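Local coordinates for protein immunoreactive 84kD antigen PG93 (Porphyromonas gingivalis, PDB 5M11) that serves as an essential cell-surface component of the type IX secretion system and binds calcium and zinc ions, at residues A[311-316]-A[340-345]. Numbering follows the deposited sequence.
Sequences PGDNDF and HAGMVK. With ZN (zinc ion), chain H.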
loop_
_atom_site.group_PDB
_atom_site.type_symbol
_atom_site.label_atom_id
_atom_site.label_comp_id
_atom_site.label_asym_id
_atom_site.label_seq_id
_atom_site.Cartn_x
_atom_site.Cartn_y
_atom_site.Cartn_z
ATOM N N PRO A 311 6.161 7.739 4.169
ATOM C CA PRO A 311 4.827 8.275 4.500
ATOM C C PRO A 311 4.419 7.965 5.946
ATOM O O PRO A 311 4.991 7.065 6.557
ATOM C CB PRO A 311 3.900 7.585 3.490
ATOM C CG PRO A 311 4.600 6.400 3.058
ATOM C CD PRO A 311 6.073 6.642 3.187
ATOM N N GLY A 312 3.465 8.726 6.487
ATOM C CA GLY A 312 2.944 8.539 7.841
ATOM C C GLY A 312 2.313 7.173 8.043
ATOM O O GLY A 312 2.444 6.578 9.113
ATOM N N ASP A 313 1.617 6.677 6.992
ATOM C CA ASP A 313 0.965 5.369 6.862
ATOM C C ASP A 313 0.953 4.976 5.374
ATOM O O ASP A 313 1.417 5.753 4.538
ATOM C CB ASP A 313 -0.450 5.354 7.482
ATOM C CG ASP A 313 -1.408 6.451 7.053
ATOM O OD1 ASP A 313 -2.206 6.909 7.905
ATOM O OD2 ASP A 313 -1.413 6.802 5.853
ATOM N N ASN A 314 0.470 3.772 5.043
ATOM C CA ASN A 314 0.447 3.307 3.652
ATOM C C ASN A 314 -0.962 3.428 3.056
ATOM O O ASN A 314 -1.340 2.611 2.201
ATOM C CB ASN A 314 0.946 1.862 3.559
ATOM C CG ASN A 314 2.316 1.615 4.140
ATOM O OD1 ASN A 314 3.297 2.256 3.764
ATOM N ND2 ASN A 314 2.425 0.598 4.986
ATOM N N ASP A 315 -1.724 4.480 3.478
ATOM C CA ASP A 315 -3.113 4.698 3.052
ATOM C C ASP A 315 -3.246 5.867 2.057
ATOM O O ASP A 315 -3.017 7.016 2.400
ATOM C CB ASP A 315 -4.032 4.912 4.269
ATOM C CG ASP A 315 -3.966 3.877 5.380
ATOM O OD1 ASP A 315 -3.010 3.071 5.395
ATOM O OD2 ASP A 315 -4.832 3.913 6.272
ATOM N N PHE A 316 -3.608 5.554 0.809
ATOM C CA PHE A 316 -3.730 6.549 -0.252
ATOM C C PHE A 316 -5.135 6.458 -0.847
ATOM O O PHE A 316 -5.336 5.977 -1.969
ATOM C CB PHE A 316 -2.595 6.385 -1.295
ATOM C CG PHE A 316 -1.237 6.602 -0.654
ATOM C CD1 PHE A 316 -0.598 7.835 -0.746
ATOM C CD2 PHE A 316 -0.643 5.603 0.125
ATOM C CE1 PHE A 316 0.609 8.062 -0.079
ATOM C CE2 PHE A 316 0.542 5.844 0.816
ATOM C CZ PHE A 316 1.168 7.065 0.699
ATOM N N HIS A 340 -11.049 6.556 11.598
ATOM C CA HIS A 340 -9.704 6.389 11.051
ATOM C C HIS A 340 -8.938 7.662 11.315
ATOM O O HIS A 340 -9.348 8.720 10.840
ATOM C CB HIS A 340 -9.716 6.042 9.551
ATOM C CG HIS A 340 -8.376 5.597 9.042
ATOM N ND1 HIS A 340 -7.334 6.492 8.867
ATOM C CD2 HIS A 340 -7.945 4.358 8.707
ATOM C CE1 HIS A 340 -6.307 5.771 8.441
ATOM N NE2 HIS A 340 -6.627 4.481 8.326
ATOM N N ALA A 341 -7.846 7.571 12.096
ATOM C CA ALA A 341 -6.995 8.704 12.459
ATOM C C ALA A 341 -6.617 9.559 11.228
ATOM O O ALA A 341 -6.191 9.020 10.201
ATOM C CB ALA A 341 -5.744 8.205 13.158
ATOM N N GLY A 342 -6.860 10.868 11.336
ATOM C CA GLY A 342 -6.574 11.839 10.287
ATOM C C GLY A 342 -5.097 11.862 9.964
ATOM O O GLY A 342 -4.261 11.757 10.880
ATOM N N MET A 343 -4.772 11.923 8.651
ATOM C CA MET A 343 -3.397 11.914 8.166
ATOM C C MET A 343 -3.305 12.556 6.775
ATOM O O MET A 343 -4.003 12.163 5.830
ATOM C CB MET A 343 -2.836 10.473 8.166
ATOM C CG MET A 343 -1.453 10.313 7.575
ATOM S SD MET A 343 -0.079 10.835 8.628
ATOM C CE MET A 343 -0.092 9.538 9.894
ATOM N N VAL A 344 -2.438 13.562 6.667
ATOM C CA VAL A 344 -2.176 14.250 5.412
ATOM C C VAL A 344 -0.684 14.024 5.124
ATOM O O VAL A 344 0.161 14.211 6.003
ATOM C CB VAL A 344 -2.600 15.747 5.432
ATOM C CG1 VAL A 344 -2.318 16.415 4.098
ATOM C CG2 VAL A 344 -4.074 15.906 5.786
ATOM N N LYS A 345 -0.375 13.552 3.920
ATOM C CA LYS A 345 0.996 13.269 3.556
ATOM C C LYS A 345 1.394 14.058 2.332
ATOM O O LYS A 345 0.674 14.041 1.330
ATOM C CB LYS A 345 1.165 11.779 3.304
ATOM C CG LYS A 345 1.125 10.959 4.565
ATOM C CD LYS A 345 0.800 9.510 4.307
ATOM C CE LYS A 345 -0.607 9.310 3.817
ATOM N NZ LYS A 345 -0.786 7.926 3.369
HETATM ZN ZN ZN H . -5.171 2.940 8.101
#
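A buried lysine and a shared zinc ion tie a loop to a strand within one blade of a beta-propeller. Residues 311-316 belong to the loop that leads from strand 302-303 into strand 318-322, the first strand of a four-stranded antiparallel blade; residues 340-345 run from a loop into its third strand, 343-347. Because alternate strand residues face opposite ways, Met343 and Lys345 turn toward the loop while Val344 turns away and packs on Phe386 and Val388 of the next blade. Lys345 has the reach to send its ammonium group into the bend of the loop, where its charge is well matched: NZ forms a salt bridge with Asp313 OD2 (2.8 Å), donates to Asp315 O at 2.6 Å and more weakly to Asp313 O at 3.3 Å. Lys345 NZ also lies over the face of the Phe316 ring, 3.6 Å from its centroid and 19° off the normal, a cation-pi contact. The aliphatic part of the same side chain packs on the loop, Lys345 CD lying 3.7 Å from Pro311 CB and 3.5 Å from Gly312 N. At Gly312 a beta carbon would clash with the sulphur of Met343, whose CE instead rests 3.8 Å from Gly312 CA. At the other end of the contact, Asp315 brings a carboxylate oxygen and His340 an imidazole nitrogen, both good zinc ligands, and two further atoms from elsewhere complete the coordination. His340 ND1 donates to Ala341 O at 3.1 Å, which puts the proton on ND1 and keeps the NE2 lone pair for the metal; His340 NE2 and Asp315 OD2 each bind the zinc ion at 2.1 Å.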